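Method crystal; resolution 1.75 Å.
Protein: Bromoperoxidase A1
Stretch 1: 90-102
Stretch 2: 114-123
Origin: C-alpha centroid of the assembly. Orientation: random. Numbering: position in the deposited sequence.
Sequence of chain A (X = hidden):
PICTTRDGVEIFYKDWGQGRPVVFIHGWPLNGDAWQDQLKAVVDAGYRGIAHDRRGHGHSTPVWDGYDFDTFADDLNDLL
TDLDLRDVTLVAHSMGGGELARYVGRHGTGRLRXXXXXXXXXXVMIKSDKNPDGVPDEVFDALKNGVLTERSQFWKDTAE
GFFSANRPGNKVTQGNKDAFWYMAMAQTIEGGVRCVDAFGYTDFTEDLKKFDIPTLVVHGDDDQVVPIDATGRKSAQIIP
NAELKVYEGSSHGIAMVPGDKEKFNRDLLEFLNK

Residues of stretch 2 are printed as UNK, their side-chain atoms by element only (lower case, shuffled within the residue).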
# COMPACT_ATOMS: atom_id res chain seq x y z
N LEU A 90 -6.23 -2.30 -9.58
CA LEU A 90 -5.67 -2.48 -8.24
C LEU A 90 -4.95 -1.20 -7.89
O LEU A 90 -4.20 -0.63 -8.71
CB LEU A 90 -4.61 -3.59 -8.21
CG LEU A 90 -5.15 -5.00 -8.50
CD1 LEU A 90 -3.95 -5.96 -8.47
CD2 LEU A 90 -6.21 -5.40 -7.48
N VAL A 91 -5.17 -0.69 -6.68
CA VAL A 91 -4.54 0.58 -6.27
C VAL A 91 -3.82 0.24 -4.96
O VAL A 91 -4.49 -0.23 -4.04
CB VAL A 91 -5.61 1.63 -5.96
CG1 VAL A 91 -4.96 2.90 -5.43
CG2 VAL A 91 -6.47 1.91 -7.21
N ALA A 92 -2.52 0.44 -4.91
CA ALA A 92 -1.78 0.01 -3.71
C ALA A 92 -0.98 1.14 -3.11
O ALA A 92 -0.48 2.01 -3.82
CB ALA A 92 -0.83 -1.11 -4.18
N HIS A 93 -0.87 1.13 -1.77
CA HIS A 93 -0.00 2.13 -1.13
C HIS A 93 1.15 1.43 -0.39
O HIS A 93 0.93 0.37 0.17
CB HIS A 93 -0.83 2.89 -0.06
CG HIS A 93 -0.01 3.78 0.82
ND1 HIS A 93 -0.03 3.55 2.21
CD2 HIS A 93 0.80 4.82 0.62
CE1 HIS A 93 0.75 4.46 2.78
NE2 HIS A 93 1.28 5.24 1.84
N SER A 94 2.34 2.02 -0.46
CA SER A 94 3.48 1.56 0.34
C SER A 94 3.81 0.11 0.17
O SER A 94 3.91 -0.37 -0.97
CB SER A 94 3.07 1.93 1.81
OG SER A 94 4.25 1.99 2.61
N MET A 95 3.91 -0.74 1.25
CA MET A 95 4.17 -2.15 1.07
C MET A 95 3.08 -2.89 0.37
O MET A 95 3.25 -3.97 -0.19
CB MET A 95 4.56 -2.87 2.39
CG MET A 95 3.31 -3.03 3.30
SD MET A 95 3.65 -4.34 4.52
CE MET A 95 3.18 -5.80 3.68
N GLY A 96 1.84 -2.33 0.24
CA GLY A 96 0.77 -2.85 -0.57
C GLY A 96 1.20 -2.98 -2.05
O GLY A 96 0.72 -3.83 -2.79
N GLY A 97 2.12 -2.14 -2.46
CA GLY A 97 2.69 -2.21 -3.84
C GLY A 97 3.45 -3.51 -4.05
O GLY A 97 3.43 -4.02 -5.17
N GLY A 98 4.03 -4.12 -3.00
CA GLY A 98 4.64 -5.43 -3.16
C GLY A 98 3.60 -6.51 -3.31
O GLY A 98 3.78 -7.53 -3.97
N GLU A 99 2.45 -6.43 -2.57
CA GLU A 99 1.34 -7.37 -2.77
C GLU A 99 0.81 -7.30 -4.20
O GLU A 99 0.52 -8.34 -4.81
CB GLU A 99 0.22 -7.05 -1.74
CG GLU A 99 -1.02 -7.94 -1.88
CD GLU A 99 -2.03 -7.68 -0.74
OE1 GLU A 99 -1.57 -7.49 0.40
OE2 GLU A 99 -3.22 -7.66 -1.04
N LEU A 100 0.70 -6.10 -4.73
CA LEU A 100 0.20 -5.89 -6.11
C LEU A 100 1.22 -6.48 -7.10
O LEU A 100 0.81 -7.31 -7.89
CB LEU A 100 0.05 -4.39 -6.34
CG LEU A 100 -0.82 -3.98 -7.55
CD1 LEU A 100 -1.10 -2.46 -7.50
CD2 LEU A 100 -0.08 -4.26 -8.85
N ALA A 101 2.47 -6.14 -6.90
CA ALA A 101 3.51 -6.68 -7.83
C ALA A 101 3.59 -8.18 -7.79
O ALA A 101 3.67 -8.88 -8.83
CB ALA A 101 4.82 -6.02 -7.45
N ARG A 102 3.60 -8.79 -6.60
CA ARG A 102 3.71 -10.24 -6.51
C ARG A 102 2.46 -10.93 -6.98
O ARG A 102 2.53 -12.02 -7.52
CB ARG A 102 4.16 -10.64 -5.08
CG ARG A 102 4.31 -12.15 -4.93
CD ARG A 102 5.43 -12.74 -5.79
NE ARG A 102 6.61 -11.90 -5.78
CZ ARG A 102 7.58 -11.97 -4.87
NH1 ARG A 102 7.47 -12.85 -3.89
NH2 ARG A 102 8.61 -11.13 -4.98
N UNK A 114 -5.92 -2.31 -15.00
CA UNK A 114 -4.86 -1.34 -14.80
C UNK A 114 -4.41 -1.36 -13.31
O UNK A 114 -5.04 -2.07 -12.54
c UNK A 114 -5.29 0.08 -15.18
o UNK A 114 -6.52 0.39 -14.48
N UNK A 115 -3.37 -0.61 -13.02
CA UNK A 115 -2.80 -0.63 -11.66
C UNK A 115 -2.26 0.73 -11.29
O UNK A 115 -1.87 1.56 -12.12
c UNK A 115 -1.62 -1.60 -11.60
N UNK A 116 -2.32 1.03 -9.97
CA UNK A 116 -1.82 2.31 -9.48
C UNK A 116 -0.87 1.99 -8.32
O UNK A 116 -1.31 1.29 -7.41
c UNK A 116 -2.37 4.50 -8.37
c UNK A 116 -2.94 3.21 -8.93
c UNK A 116 -3.96 3.51 -10.06
N UNK A 117 0.32 2.55 -8.33
CA UNK A 117 1.29 2.32 -7.25
C UNK A 117 1.49 3.66 -6.58
O UNK A 117 2.10 4.57 -7.13
c UNK A 117 2.44 -0.68 -7.32
c UNK A 117 2.62 1.82 -7.86
c UNK A 117 4.06 0.18 -8.96
c UNK A 117 2.64 0.39 -8.38
N UNK A 118 0.92 3.83 -5.38
CA UNK A 118 1.07 5.10 -4.66
C UNK A 118 2.12 4.97 -3.58
O UNK A 118 1.95 4.14 -2.65
c UNK A 118 -0.08 7.93 -3.79
c UNK A 118 -0.33 6.62 -3.06
c UNK A 118 -0.31 5.39 -3.98
c UNK A 118 -1.70 6.75 -2.35
N UNK A 119 3.19 5.73 -3.68
CA UNK A 119 4.27 5.76 -2.67
C UNK A 119 4.67 4.34 -2.32
O UNK A 119 4.78 4.00 -1.13
c UNK A 119 3.77 6.49 -1.41
o UNK A 119 3.16 7.76 -1.79
N UNK A 120 4.93 3.51 -3.34
CA UNK A 120 5.09 2.10 -3.16
C UNK A 120 6.55 1.64 -3.13
O UNK A 120 7.40 2.28 -3.74
c UNK A 120 4.35 1.38 -4.29
N UNK A 121 6.76 0.50 -2.49
CA UNK A 121 8.10 -0.03 -2.33
C UNK A 121 8.83 -0.57 -3.56
O UNK A 121 10.07 -0.59 -3.46
c UNK A 121 7.30 -2.34 -1.60
c UNK A 121 8.12 -1.11 -1.23
c UNK A 121 7.43 -3.48 -0.58
c UNK A 121 7.68 -0.49 0.12
N UNK A 122 8.21 -1.04 -4.62
CA UNK A 122 9.01 -1.59 -5.75
C UNK A 122 9.89 -0.52 -6.31
O UNK A 122 9.60 0.68 -6.29
c UNK A 122 6.75 -2.35 -5.88
c UNK A 122 6.80 -1.21 -4.89
c UNK A 122 7.97 -2.10 -6.74
N UNK A 123 11.07 -0.91 -6.86
CA UNK A 123 11.45 -2.28 -6.98
C UNK A 123 12.07 -2.94 -5.75
O UNK A 123 11.79 -4.11 -5.55
c UNK A 123 12.50 -0.88 -8.65
c UNK A 123 12.56 -2.25 -8.09
c UNK A 123 11.94 0.05 -7.62

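Position 114 carries one carbon followed by one oxygen, and its CA-to-CB bond points away from stretch 1. The carbon bears a single oxygen and no second branch, which identifies Ser-114. Its backbone O accepts a hydrogen bond from Leu-90 N at 3.2 Å and so opens the pairing of the two strands.

Position 115 has a lone side-chain carbon, its CB, lying 4.1 Å from Leu-100 CD2; this is Ala-115. At position 116 three carbons form a fork directly at CB, with no further extension, and CB sits 4.1 Å from Val-91 CG1. The residue is Val-116, whose N donates to Leu-90 O (2.8 Å) and whose O accepts from Ala-92 N (2.9 Å).

Four carbons forked at the second define position 117. One tip reaches to 3.8 Å from Gly-97 CA and 4.0 Å from Leu-100 CD1. The fork beyond CB makes this Leu-117, and the tip is CD2. Position 118 has the same four-carbon pattern, but its side chain lies on the opposite face of the sheet, with the branching carbon 4.2 Å from His-93 CD2; it is Leu-118. Its N donates to Ala-92 O at 2.8 Å, and its O accepts from Ser-94 N at 3.1 Å.

Position 119 again shows one carbon and one oxygen, with CB 4.0 Å from His-93 CD2: Ser-119. The single carbon of position 120, 4.0 Å from Gly-97 CA, belongs to Ala-120. Position 121 has four carbons forked at the first, one arm two carbons long and ending 3.9 Å from Met-95 CA. This is Ile-121, and its N makes a weak hydrogen bond to Ser-94 O at 3.3 Å.

At position 122 three carbons close a ring onto the backbone N, and the middle one approaches Gly-97 O to 3.8 Å, as expected for Pro-122. Position 123 has the same ring but is out of reach of stretch 1; it is Pro-123, preceded by a cis peptide bond.

The contact combines a parallel strand pair with a helix packed over one face. Alternate residues of stretch 1, Leu-90, Ala-92 and Ser-94, use their backbone groups to bind the neighboring strand, and the pairing extends past the strand end to Ile-121. Ala-115 and Leu-117 face the helix, where Leu-100 packs against both. Gly-97 permits the close approach: an ideal CB there would lie 2.5 Å from Ala-120 CB, a clash. Val-116 and Leu-118 pair with Val-91 and His-93 on the other face.

Stretch 2 (114-123) SAVLLSAIPP
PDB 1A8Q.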